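Local coordinates for protein minor fimbrium subunit Mfa5 (Porphyromonas gingivalis ATCC 33277, PDB 6TO1) that forms an accessory subunit of the minor fimbriae, which mediate biofilm formation and adhesion of the bacterium to host cells and to other oral bacteria, at residues P105-A110 and A473-I478; Y477-D482 and K631-N636; I483-T488 and G496-N501; G531-H536 and I626-K631; G618-P623 and G635-A640. All coordinates share one frame; numbering follows the deposited sequence. Where two conformers were deposited one is given.

Contact 1: residues P105-A110 and A473-I478; sequences PENPNA and ADLDYI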
# COMPACT_ATOMS: atom_id res chain seq x y z
N PRO A 105 -4.54 35.92 16.50
CA PRO A 105 -4.51 37.30 17.02
C PRO A 105 -3.84 38.29 16.09
O PRO A 105 -4.20 39.47 16.07
CB PRO A 105 -3.72 37.16 18.33
CG PRO A 105 -2.76 36.03 18.05
CD PRO A 105 -3.49 35.07 17.10
N GLU A 106 -2.86 37.82 15.30
CA GLU A 106 -2.17 38.71 14.37
C GLU A 106 -3.08 39.15 13.22
O GLU A 106 -3.02 40.30 12.78
CB GLU A 106 -0.93 38.03 13.83
CG GLU A 106 0.20 37.97 14.84
CD GLU A 106 1.44 37.31 14.28
OE1 GLU A 106 1.66 36.11 14.56
OE2 GLU A 106 2.19 37.99 13.54
N ASN A 107 -3.89 38.23 12.71
CA ASN A 107 -4.75 38.52 11.56
C ASN A 107 -5.86 37.48 11.58
O ASN A 107 -5.59 36.29 11.35
CB ASN A 107 -3.97 38.49 10.26
CG ASN A 107 -4.84 38.81 9.04
OD1 ASN A 107 -6.08 38.76 9.09
ND2 ASN A 107 -4.17 39.13 7.93
N PRO A 108 -7.11 37.88 11.86
CA PRO A 108 -8.18 36.90 11.97
C PRO A 108 -8.51 36.23 10.65
O PRO A 108 -9.22 35.22 10.66
CB PRO A 108 -9.36 37.72 12.49
CG PRO A 108 -9.09 39.09 11.96
CD PRO A 108 -7.61 39.26 12.04
N ASN A 109 -8.08 36.80 9.53
CA ASN A 109 -8.29 36.17 8.21
C ASN A 109 -7.19 35.13 8.06
O ASN A 109 -6.16 35.34 7.42
CB ASN A 109 -8.26 37.21 7.10
CG ASN A 109 -9.39 38.24 7.24
OD1 ASN A 109 -10.56 37.94 7.07
ND2 ASN A 109 -9.01 39.48 7.50
N ALA A 110 -7.39 33.98 8.71
CA ALA A 110 -6.36 32.96 8.80
C ALA A 110 -7.00 31.59 8.62
O ALA A 110 -8.09 31.32 9.12
CB ALA A 110 -5.63 33.02 10.14
N ALA A 473 -4.74 36.13 4.74
CA ALA A 473 -5.11 37.02 3.64
C ALA A 473 -4.31 38.33 3.72
O ALA A 473 -4.15 38.90 4.80
CB ALA A 473 -6.60 37.33 3.69
N ASP A 474 -3.81 38.78 2.56
CA ASP A 474 -3.09 40.05 2.40
C ASP A 474 -4.12 41.07 1.90
O ASP A 474 -4.45 41.12 0.70
CB ASP A 474 -1.93 39.86 1.44
CG ASP A 474 -1.17 41.13 1.15
OD1 ASP A 474 -1.63 42.23 1.48
OD2 ASP A 474 -0.08 41.00 0.55
N LEU A 475 -4.70 41.83 2.83
CA LEU A 475 -5.86 42.66 2.49
C LEU A 475 -5.53 43.70 1.44
O LEU A 475 -6.34 43.99 0.55
CB LEU A 475 -6.40 43.34 3.76
CG LEU A 475 -7.42 42.51 4.55
CD1 LEU A 475 -6.76 41.26 5.13
CD2 LEU A 475 -8.10 43.31 5.66
N ASP A 476 -4.35 44.33 1.54
CA ASP A 476 -4.03 45.40 0.59
C ASP A 476 -3.82 44.83 -0.81
O ASP A 476 -4.21 45.45 -1.81
CB ASP A 476 -2.78 46.15 1.03
CG ASP A 476 -3.02 47.04 2.25
OD1 ASP A 476 -4.14 47.54 2.44
OD2 ASP A 476 -2.05 47.23 3.02
N TYR A 477 -3.19 43.66 -0.92
CA TYR A 477 -3.06 43.02 -2.22
C TYR A 477 -4.43 42.71 -2.82
O TYR A 477 -4.68 42.96 -4.01
CB TYR A 477 -2.23 41.74 -2.12
CG TYR A 477 -1.95 41.14 -3.47
CD1 TYR A 477 -0.78 41.45 -4.17
CD2 TYR A 477 -2.88 40.31 -4.07
CE1 TYR A 477 -0.55 40.92 -5.42
CE2 TYR A 477 -2.66 39.79 -5.32
CZ TYR A 477 -1.49 40.08 -5.98
OH TYR A 477 -1.30 39.54 -7.22
N ILE A 478 -5.32 42.12 -2.02
CA ILE A 478 -6.66 41.79 -2.50
C ILE A 478 -7.40 43.06 -2.90
O ILE A 478 -8.08 43.10 -3.93
CB ILE A 478 -7.43 40.99 -1.42
CG1 ILE A 478 -6.74 39.62 -1.22
CG2 ILE A 478 -8.86 40.82 -1.77
CD1 ILE A 478 -7.17 38.89 -0.02

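Contact 2: residues Y477-D482 and K631-N636; sequences YIQNND and KKPAGN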
# COMPACT_ATOMS: atom_id res chain seq x y z
N TYR A 477 -3.19 43.66 -0.92
CA TYR A 477 -3.06 43.02 -2.22
C TYR A 477 -4.43 42.71 -2.82
O TYR A 477 -4.68 42.96 -4.01
CB TYR A 477 -2.23 41.74 -2.12
CG TYR A 477 -1.95 41.14 -3.47
CD1 TYR A 477 -0.78 41.45 -4.17
CD2 TYR A 477 -2.88 40.31 -4.07
CE1 TYR A 477 -0.55 40.92 -5.42
CE2 TYR A 477 -2.66 39.79 -5.32
CZ TYR A 477 -1.49 40.08 -5.98
OH TYR A 477 -1.30 39.54 -7.22
N ILE A 478 -5.32 42.12 -2.02
CA ILE A 478 -6.66 41.79 -2.50
C ILE A 478 -7.40 43.06 -2.90
O ILE A 478 -8.08 43.10 -3.93
CB ILE A 478 -7.43 40.99 -1.42
CG1 ILE A 478 -6.74 39.62 -1.22
CG2 ILE A 478 -8.86 40.82 -1.77
CD1 ILE A 478 -7.17 38.89 -0.02
N GLN A 479 -7.25 44.13 -2.13
CA GLN A 479 -7.88 45.39 -2.49
C GLN A 479 -7.38 45.89 -3.84
O GLN A 479 -8.17 46.38 -4.65
CB GLN A 479 -7.60 46.45 -1.41
CG GLN A 479 -8.34 47.76 -1.65
CD GLN A 479 -9.82 47.66 -1.37
OE1 GLN A 479 -10.27 46.74 -0.71
NE2 GLN A 479 -10.59 48.63 -1.86
N ASN A 480 -6.08 45.79 -4.09
CA ASN A 480 -5.46 46.39 -5.25
C ASN A 480 -5.46 45.50 -6.48
O ASN A 480 -4.97 45.93 -7.53
CB ASN A 480 -4.03 46.78 -4.90
CG ASN A 480 -3.97 47.87 -3.86
OD1 ASN A 480 -4.90 48.63 -3.70
ND2 ASN A 480 -2.90 47.89 -3.09
N ASN A 481 -6.01 44.29 -6.40
CA ASN A 481 -5.98 43.37 -7.53
C ASN A 481 -7.34 42.71 -7.67
O ASN A 481 -7.93 42.26 -6.68
CB ASN A 481 -4.90 42.31 -7.33
CG ASN A 481 -3.51 42.86 -7.51
OD1 ASN A 481 -3.01 42.93 -8.62
ND2 ASN A 481 -2.89 43.31 -6.41
N ASP A 482 -7.82 42.60 -8.91
CA ASP A 482 -9.11 41.98 -9.19
C ASP A 482 -8.91 40.48 -9.37
O ASP A 482 -9.00 39.93 -10.46
CB ASP A 482 -9.75 42.63 -10.41
CG ASP A 482 -10.20 44.05 -10.12
OD1 ASP A 482 -10.66 44.30 -8.99
OD2 ASP A 482 -10.07 44.92 -11.00
N LYS A 631 -14.30 40.76 -0.93
CA LYS A 631 -13.45 40.88 -2.10
C LYS A 631 -12.63 42.16 -2.12
O LYS A 631 -11.60 42.23 -2.80
CB LYS A 631 -14.30 40.81 -3.38
CG LYS A 631 -15.12 39.54 -3.51
CD LYS A 631 -15.94 39.55 -4.80
CE LYS A 631 -15.22 38.83 -5.94
NZ LYS A 631 -13.92 39.44 -6.27
N LYS A 632 -13.07 43.20 -1.41
CA LYS A 632 -12.37 44.48 -1.38
C LYS A 632 -12.36 44.91 0.08
O LYS A 632 -13.19 45.71 0.52
CB LYS A 632 -13.07 45.50 -2.28
CG LYS A 632 -12.99 45.16 -3.77
CD LYS A 632 -11.54 45.11 -4.27
CE LYS A 632 -11.48 44.71 -5.76
NZ LYS A 632 -10.05 44.50 -6.16
N PRO A 633 -11.43 44.38 0.87
CA PRO A 633 -11.56 44.43 2.33
C PRO A 633 -10.80 45.55 3.02
O PRO A 633 -10.79 45.57 4.25
CB PRO A 633 -10.98 43.08 2.74
CG PRO A 633 -9.79 42.96 1.80
CD PRO A 633 -10.37 43.41 0.46
N ALA A 634 -10.16 46.45 2.27
CA ALA A 634 -9.31 47.50 2.83
C ALA A 634 -9.77 48.85 2.28
O ALA A 634 -9.34 49.28 1.20
CB ALA A 634 -7.83 47.24 2.52
N GLY A 635 -10.67 49.50 3.00
CA GLY A 635 -11.07 50.83 2.63
C GLY A 635 -10.07 51.89 3.08
O GLY A 635 -9.26 51.69 4.00
N ASN A 636 -10.12 53.04 2.41
CA ASN A 636 -9.19 54.13 2.70
C ASN A 636 -9.95 55.44 2.63
O ASN A 636 -10.53 55.76 1.59
CB ASN A 636 -8.01 54.16 1.71
CG ASN A 636 -7.03 53.03 1.93
OD1 ASN A 636 -6.11 53.11 2.76
ND2 ASN A 636 -7.22 51.94 1.19
O HOH W 1 -10.13 41.66 -4.93
O HOH W 2 -13.32 48.47 -0.56
O HOH W 3 -13.01 42.02 -8.21

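Contact 3: residues I483-T488 and G496-N501; sequences IPVNTT and GGFDTN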
# COMPACT_ATOMS: atom_id res chain seq x y z
N ILE A 483 -8.63 39.82 -8.24
CA ILE A 483 -8.38 38.37 -8.25
C ILE A 483 -9.63 37.62 -8.68
O ILE A 483 -10.73 37.89 -8.16
CB ILE A 483 -7.92 37.90 -6.86
CG1 ILE A 483 -6.55 38.48 -6.55
CG2 ILE A 483 -7.95 36.36 -6.79
CD1 ILE A 483 -6.19 38.35 -5.08
N PRO A 484 -9.53 36.62 -9.54
CA PRO A 484 -10.71 35.82 -9.89
C PRO A 484 -11.14 34.90 -8.75
O PRO A 484 -10.34 34.46 -7.93
CB PRO A 484 -10.25 35.00 -11.10
CG PRO A 484 -8.78 34.80 -10.86
CD PRO A 484 -8.30 36.10 -10.19
N VAL A 485 -12.42 34.61 -8.72
CA VAL A 485 -12.94 33.65 -7.75
C VAL A 485 -12.95 32.27 -8.38
O VAL A 485 -12.87 32.12 -9.60
CB VAL A 485 -14.35 34.03 -7.27
CG1 VAL A 485 -14.31 35.34 -6.48
CG2 VAL A 485 -15.32 34.13 -8.42
N ASN A 486 -13.06 31.25 -7.54
CA ASN A 486 -13.15 29.86 -8.00
C ASN A 486 -14.61 29.43 -7.92
O ASN A 486 -15.16 29.22 -6.83
CB ASN A 486 -12.27 28.94 -7.16
CG ASN A 486 -12.33 27.49 -7.64
OD1 ASN A 486 -13.37 27.02 -8.11
ND2 ASN A 486 -11.21 26.77 -7.50
N THR A 487 -15.23 29.27 -9.08
CA THR A 487 -16.63 28.89 -9.18
C THR A 487 -16.84 27.42 -9.46
O THR A 487 -17.98 26.99 -9.63
CB THR A 487 -17.30 29.71 -10.29
OG1 THR A 487 -16.67 29.41 -11.54
CG2 THR A 487 -17.14 31.20 -10.02
N THR A 488 -15.78 26.63 -9.52
CA THR A 488 -15.87 25.21 -9.84
C THR A 488 -15.69 24.28 -8.65
O THR A 488 -16.40 23.28 -8.52
CB THR A 488 -14.83 24.86 -10.91
OG1 THR A 488 -13.51 25.11 -10.42
CG2 THR A 488 -15.08 25.69 -12.13
N GLY A 496 -17.48 29.57 -3.88
CA GLY A 496 -17.34 30.78 -4.65
C GLY A 496 -16.26 31.74 -4.19
O GLY A 496 -16.16 32.85 -4.73
N GLY A 497 -15.44 31.36 -3.23
CA GLY A 497 -14.42 32.23 -2.70
C GLY A 497 -13.17 32.25 -3.55
O GLY A 497 -13.12 31.75 -4.69
N PHE A 498 -12.14 32.85 -2.98
CA PHE A 498 -10.82 32.90 -3.58
C PHE A 498 -10.13 31.56 -3.39
O PHE A 498 -10.25 30.96 -2.32
CB PHE A 498 -9.97 33.96 -2.91
CG PHE A 498 -10.46 35.37 -3.13
CD1 PHE A 498 -10.79 35.80 -4.40
CD2 PHE A 498 -10.52 36.27 -2.08
CE1 PHE A 498 -11.20 37.09 -4.62
CE2 PHE A 498 -10.92 37.58 -2.28
CZ PHE A 498 -11.27 37.99 -3.56
N ASP A 499 -9.36 31.15 -4.40
CA ASP A 499 -8.47 30.00 -4.22
C ASP A 499 -7.45 30.27 -3.12
O ASP A 499 -6.85 31.35 -3.06
CB ASP A 499 -7.68 29.74 -5.50
CG ASP A 499 -8.44 28.89 -6.51
OD1 ASP A 499 -8.92 27.79 -6.15
OD2 ASP A 499 -8.54 29.33 -7.66
N THR A 500 -7.19 29.25 -2.29
CA THR A 500 -5.98 29.28 -1.47
C THR A 500 -4.76 28.77 -2.23
O THR A 500 -3.63 29.17 -1.94
CB THR A 500 -6.16 28.44 -0.20
OG1 THR A 500 -6.40 27.08 -0.56
CG2 THR A 500 -7.33 28.91 0.63
N ASN A 501 -4.99 27.89 -3.20
CA ASN A 501 -3.93 27.30 -4.00
C ASN A 501 -4.19 27.55 -5.48
O ASN A 501 -5.33 27.46 -5.94
CB ASN A 501 -3.83 25.74 -3.83
CG ASN A 501 -3.82 25.28 -2.42
OD1 ASN A 501 -3.98 26.00 -1.45
O HOH W 4 -9.14 32.51 -6.64
O HOH W 5 -16.56 27.49 -5.52

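Contact 4: residues G531-H536 and I626-K631; sequences GVIKRH and IGISWK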
# COMPACT_ATOMS: atom_id res chain seq x y z
N GLY A 531 -12.42 43.00 7.49
CA GLY A 531 -11.74 44.02 6.74
C GLY A 531 -11.23 45.13 7.65
O GLY A 531 -11.29 45.03 8.88
N VAL A 532 -10.68 46.16 7.01
CA VAL A 532 -10.18 47.33 7.72
C VAL A 532 -10.60 48.59 6.98
O VAL A 532 -10.89 48.58 5.79
CB VAL A 532 -8.65 47.33 7.87
CG1 VAL A 532 -8.19 46.13 8.67
CG2 VAL A 532 -7.96 47.37 6.51
N ILE A 533 -10.61 49.71 7.72
CA ILE A 533 -10.78 51.03 7.13
C ILE A 533 -9.67 51.90 7.67
O ILE A 533 -9.56 52.10 8.89
CB ILE A 533 -12.17 51.62 7.43
CG1 ILE A 533 -13.21 50.84 6.63
CG2 ILE A 533 -12.23 53.12 7.07
CD1 ILE A 533 -14.68 51.11 6.96
N LYS A 534 -8.79 52.34 6.78
CA LYS A 534 -7.69 53.20 7.13
C LYS A 534 -8.13 54.65 6.93
O LYS A 534 -8.83 54.95 5.96
CB LYS A 534 -6.48 52.90 6.26
CG LYS A 534 -5.97 51.47 6.41
CD LYS A 534 -4.65 51.31 5.70
CE LYS A 534 -4.76 50.37 4.49
NZ LYS A 534 -3.39 50.01 3.98
N ARG A 535 -7.74 55.51 7.85
CA ARG A 535 -7.96 56.95 7.75
C ARG A 535 -6.62 57.64 7.54
O ARG A 535 -5.68 57.41 8.30
CB ARG A 535 -8.66 57.46 9.02
CG ARG A 535 -10.03 56.84 9.20
CD ARG A 535 -10.78 57.47 10.38
NE ARG A 535 -10.27 56.98 11.66
CZ ARG A 535 -10.91 57.08 12.82
NH1 ARG A 535 -12.09 57.69 12.88
NH2 ARG A 535 -10.37 56.56 13.91
N HIS A 536 -6.53 58.43 6.48
CA HIS A 536 -5.32 59.16 6.14
C HIS A 536 -5.59 60.65 6.28
O HIS A 536 -6.71 61.11 6.06
CB HIS A 536 -4.86 58.88 4.72
CG HIS A 536 -4.78 57.42 4.38
ND1 HIS A 536 -3.60 56.70 4.46
CD2 HIS A 536 -5.72 56.55 3.93
CE1 HIS A 536 -3.82 55.45 4.08
NE2 HIS A 536 -5.10 55.33 3.77
N ILE A 626 -17.50 54.93 3.59
CA ILE A 626 -16.40 54.07 3.15
C ILE A 626 -16.92 52.63 3.17
O ILE A 626 -17.47 52.18 4.18
CB ILE A 626 -15.15 54.20 4.04
CG1 ILE A 626 -14.70 55.66 4.14
CG2 ILE A 626 -14.01 53.31 3.51
CD1 ILE A 626 -14.09 56.23 2.89
N GLY A 627 -16.72 51.91 2.07
CA GLY A 627 -17.30 50.58 1.90
C GLY A 627 -16.25 49.50 1.74
O GLY A 627 -15.20 49.74 1.13
N ILE A 628 -16.53 48.34 2.33
CA ILE A 628 -15.64 47.18 2.28
C ILE A 628 -16.46 45.91 2.05
O ILE A 628 -17.67 45.87 2.30
CB ILE A 628 -14.80 47.03 3.57
CG1 ILE A 628 -15.70 47.00 4.81
CG2 ILE A 628 -13.77 48.14 3.66
CD1 ILE A 628 -14.94 46.86 6.11
N SER A 629 -15.78 44.87 1.57
CA SER A 629 -16.40 43.57 1.37
C SER A 629 -15.32 42.50 1.48
O SER A 629 -14.13 42.81 1.56
CB SER A 629 -17.06 43.45 -0.00
OG SER A 629 -16.05 43.39 -1.02
N TRP A 630 -15.73 41.23 1.40
CA TRP A 630 -14.74 40.16 1.41
C TRP A 630 -13.85 40.18 0.18
O TRP A 630 -12.71 39.69 0.25
CB TRP A 630 -15.43 38.81 1.56
CG TRP A 630 -16.20 38.29 0.41
CD1 TRP A 630 -17.55 38.37 0.23
CD2 TRP A 630 -15.69 37.52 -0.68
NE1 TRP A 630 -17.91 37.72 -0.92
CE2 TRP A 630 -16.79 37.20 -1.50
CE3 TRP A 630 -14.41 37.10 -1.05
CZ2 TRP A 630 -16.64 36.46 -2.68
CZ3 TRP A 630 -14.27 36.35 -2.22
CH2 TRP A 630 -15.38 36.05 -3.02
N LYS A 631 -14.30 40.76 -0.93
CA LYS A 631 -13.45 40.88 -2.10
C LYS A 631 -12.63 42.16 -2.12
O LYS A 631 -11.60 42.23 -2.80
CB LYS A 631 -14.30 40.81 -3.38
CG LYS A 631 -15.12 39.54 -3.51
CD LYS A 631 -15.94 39.55 -4.80
CE LYS A 631 -15.22 38.83 -5.94
NZ LYS A 631 -13.92 39.44 -6.27

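Contact 5: residues G618-P623 and G635-A640; sequences GSTPNP and GNAYFA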
# COMPACT_ATOMS: atom_id res chain seq x y z
N GLY A 618 -12.51 64.74 -4.40
CA GLY A 618 -11.87 63.48 -4.13
C GLY A 618 -11.67 63.17 -2.67
O GLY A 618 -11.37 62.01 -2.34
N SER A 619 -11.83 64.13 -1.77
CA SER A 619 -11.49 63.89 -0.38
C SER A 619 -12.72 63.40 0.39
O SER A 619 -13.87 63.56 -0.05
CB SER A 619 -10.89 65.15 0.27
OG SER A 619 -11.89 66.08 0.63
N THR A 620 -12.45 62.80 1.54
CA THR A 620 -13.52 62.19 2.31
C THR A 620 -14.18 63.25 3.19
O THR A 620 -13.48 63.95 3.94
CB THR A 620 -13.00 61.06 3.19
OG1 THR A 620 -12.32 60.08 2.40
CG2 THR A 620 -14.20 60.39 3.92
N PRO A 621 -15.49 63.42 3.11
CA PRO A 621 -16.17 64.41 3.96
C PRO A 621 -16.25 63.93 5.39
O PRO A 621 -15.89 62.80 5.74
CB PRO A 621 -17.55 64.55 3.32
CG PRO A 621 -17.77 63.28 2.65
CD PRO A 621 -16.44 62.78 2.18
N ASN A 622 -16.73 64.82 6.25
CA ASN A 622 -16.84 64.52 7.68
C ASN A 622 -18.30 64.43 8.11
O ASN A 622 -18.97 65.45 8.26
CB ASN A 622 -16.12 65.60 8.49
CG ASN A 622 -16.19 65.33 9.97
OD1 ASN A 622 -16.49 64.23 10.39
ND2 ASN A 622 -15.93 66.35 10.78
N PRO A 623 -18.84 63.23 8.31
CA PRO A 623 -18.19 61.93 8.04
C PRO A 623 -18.38 61.50 6.59
O PRO A 623 -19.16 62.12 5.84
CB PRO A 623 -18.91 61.00 9.00
CG PRO A 623 -20.32 61.53 9.01
CD PRO A 623 -20.20 63.05 8.87
N GLY A 635 -10.67 49.50 3.00
CA GLY A 635 -11.07 50.83 2.63
C GLY A 635 -10.07 51.89 3.08
O GLY A 635 -9.26 51.69 4.00
N ASN A 636 -10.12 53.04 2.41
CA ASN A 636 -9.19 54.13 2.70
C ASN A 636 -9.95 55.44 2.63
O ASN A 636 -10.53 55.76 1.59
CB ASN A 636 -8.01 54.16 1.71
CG ASN A 636 -7.03 53.03 1.93
OD1 ASN A 636 -6.11 53.11 2.76
ND2 ASN A 636 -7.22 51.94 1.19
N ALA A 637 -9.96 56.18 3.73
CA ALA A 637 -10.47 57.54 3.76
C ALA A 637 -9.30 58.51 3.69
O ALA A 637 -8.27 58.30 4.36
CB ALA A 637 -11.27 57.81 5.03
N TYR A 638 -9.46 59.55 2.88
CA TYR A 638 -8.47 60.62 2.73
C TYR A 638 -9.10 61.91 3.24
O TYR A 638 -9.92 62.52 2.55
CB TYR A 638 -8.02 60.75 1.30
CG TYR A 638 -7.13 59.58 0.94
CD1 TYR A 638 -5.79 59.61 1.24
CD2 TYR A 638 -7.65 58.43 0.36
CE1 TYR A 638 -4.95 58.55 0.94
CE2 TYR A 638 -6.82 57.36 0.05
CZ TYR A 638 -5.46 57.44 0.36
OH TYR A 638 -4.58 56.40 0.09
N PHE A 639 -8.72 62.31 4.45
CA PHE A 639 -9.17 63.57 5.01
C PHE A 639 -8.16 64.65 4.67
O PHE A 639 -6.98 64.50 4.96
CB PHE A 639 -9.36 63.38 6.51
CG PHE A 639 -10.42 62.39 6.85
CD1 PHE A 639 -11.74 62.61 6.51
CD2 PHE A 639 -10.10 61.18 7.51
CE1 PHE A 639 -12.73 61.70 6.83
CE2 PHE A 639 -11.09 60.28 7.84
CZ PHE A 639 -12.41 60.52 7.50
N ALA A 640 -8.63 65.73 4.03
CA ALA A 640 -7.80 66.82 3.54
C ALA A 640 -7.76 67.96 4.55
O ALA A 640 -8.75 68.26 5.22
CB ALA A 640 -8.35 67.35 2.21
O HOH W 6 -11.57 65.83 3.46

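Contact 1: residues P105-A110 and A473-I478
An Asx turn in the loop before strand 110-119 meets the end of strand 463-473, next to where these two antiparallel neighbours pair in their sheet. N107 and N109 grip A473 through both of its backbone polar atoms. A473 N donates to N109 O (3.1 Å, 161° at the hydrogen), and N107 ND2 reaches back to A473 O over 3.1 Å in a weaker, bent bond. N107 CG stands anti to the backbone N (chi1 -179°), on the side of A473. N107 OD1 accepts from N109 N at 2.8 Å, with the donor above the carbonyl plane, and this bond helps hold the amide with ND2 turned to A473. N109, the centre of an inverse gamma turn, sets its CB 3.8 Å from A473 CB, while its side chain crosses that of L475 at about a right angle, with N109 ND2 3.7 Å from L475 CD1. In the buried N109 amide, OD1 accepts from G529 N and ND2 donates to Y530 O, tying the loop to strand 530-539. Directly after A473, D474 is the N-cap of helix 475-480: D474 OD1 takes Y477 N at 3.2 Å from above the carboxylate plane.

Contact 2: residues Y477-D482 and K631-N636
The flat amide of Q479, on helix 475-480, fits against the loop leading into strand 634-643, where the helix packs at the start of this strand of a mixed sheet. Q479 OE1 accepts from A634 N (3.0 Å), although OE1 sits too close to a neighbour in the model and its place is less sure, and the NE2 end gives to a water that also donates to K632 O. The other flat group, the Y477 ring, has N481 ND2 over the centre of one face, 3.4 Å above the plane, where the same ND2 donates to Y477 O in the plane of its own amide. Beside this, K632 reaches over to carbonyls of the last part of helix 475-480 and the residues after it. The K632 chain is bent at chi2 (-61°), placing K632 CD 3.6 Å from Q479 O. K632 NZ then bonds to Q479 O (3.1 Å) from above the carbonyl plane, to a water that lies between I478 O and K631 O, and weakly to I478 O and N481 O. A positive charge here probably complements the helix dipole. K632 NZ also forms a salt bridge with D482 OD1 (2.9 Å) on the anti side of the carboxylate, 32° out of its plane. Beside the polar cluster, I478, which also touches F498, crosses P633 at about a right angle, I478 CG2 lying 3.7 Å from the ring carbon P633 CD.

Contact 3: residues I483-T488 and G496-N501
N486, whose OD1 forms an Asx turn, and the chain at G497-D499 lock together through two straight bonds, joining the loop after helix 475-480 to the short strand 498-499, which pairs with 525-526. In the tight part, N486 N points at G497 O (2.9 Å, 179° at the hydrogen), nearly along the C=O axis. N486 CG lies anti to its backbone N (chi1 -179°), and N486 ND2 gives D499 OD1 a bond of 2.8 Å on the syn side, within its own amide plane. The two flat groups are turned 70° from each other, and D499 OD2 has a second partner in a salt bridge to R523. N486 OD1 is gripped by T488 N, by T488 OG1 and by S489 N. Apolar packing continues beside these bonds: I483 crosses F498 at about a right angle, I483 CG2 3.8 Å from F498 CD1, and V485 CG1 lies 4.0 Å from F498 CE1. V485 CB makes a van der Waals contact with a carbonyl, 3.3 Å from G496 O. The carbonyls of I483 and P484 lie at the edge of the F498 ring, whose other neighbours include I478 and, edge-to-face, W630. The looser side is bridged by water. One molecule accepts from D499 N and lies 2.6 Å from P484 O; another joins N486 O to G496 N, next to exposed T487 and T488. After T500 begins strand 501-510, where N501 CG is covalently linked to K94 NZ, the intramolecular isopeptide, while N501 OD1 accepts from T500 OG1 at 2.8 Å.

Contact 4: residues G531-H536 and I626-K631
I533 packs on I626 and I628 where two beta layers lie face to face: strand 530-539 of the mixed sheet against strand 624-628, paired with 592-596. The short strand segments run nearly antiparallel, 155° between directions, with axes 7.9 Å apart, and the two segments are joined by van der Waals contacts. In the first shell, I533 CG2 meets I626 CG2 at 4.0 Å and I533 CG1 meets I628 CG2 at 4.1 Å, I533 crossing each of the two obliquely. I628 CG2 also touches V532 O at 3.6 Å. I628 CG1 stands between the backbone N and the carbonyl carbon (chi1 54°), and I628 CD1 beyond it comes to 4.3 Å from G531 CA, which carries no side chain. Around them, I533 is also covered by Y594 and V596 and I626 by V596 and A637, so the cluster continues into strands 592-596 and 634-643. Further out, backbone bonds fix strand 530-539 in its sheet: V532 with P633 and G635, G531 with I582, I533 with F569. V532, pointing away from 626-631, rests on A634 and F568 instead. Past I628 the chain leaves the layer: the W630 ring stacks edge-to-face with F498, and W630 NE1 is hydrogen-bonded to E589 OE1.

Contact 5: residues G618-P623 and G635-A640
T620 N gives Y638 O a short, nearly straight bond (2.7 Å, 173° at the hydrogen), the donor tilted from the carbonyl plane. The same threonine also bonds through its side chain: T620 OG1, anti to the carbonyl carbon (chi1 -56°), accepts from Y638 N at 2.9 Å, so both backbone polar atoms of Y638 are held by one residue. T620 CG2 turns instead to the F639 ring, 3.5 Å from CE1. At the edge of the F639 ring lie two carbonyl oxygens, T620 O 3.4 Å from CD1 and P621 O 3.5 Å from CE1. A637 CB sits beside T620 OG1 at 3.6 Å. The contact joins the loop between strands 610-614 and 624-628 to strand 634-643 of the mixed sheet, which is paired with 530-539 and 610-614; here a threonine side chain supplies the acceptor for the strand N-H. Y638 itself stacks its ring on H536, and F639 also rests on V596 and R535. At the S619 end, S619 CB lies 3.9 Å from A640 CB. S619 OG takes V616 N and a water that also gives to T620 O and accepts from A640 N, the last over 3.0 Å.

From the N terminus, contact 1 closes the largest loop, which contains the von Willebrand factor A domain, and ties the start of strand 110-119 to helix 475-480. Contact 2 begins on the same helix, sharing Y477 and I478, and closes a loop to strand 634-643. Within that loop lie contact 3, a short closure between I483-T488 and G496-N501, and contact 4, which brings strand 530-539 against strand 624-628. Contact 5 crosses contact 4 in sequence and ends on the same strand as contact 2, sharing G635 and N636. F498 and W630 link contacts 3 and 4; the D476-K534 salt bridge links contacts 1 and 4.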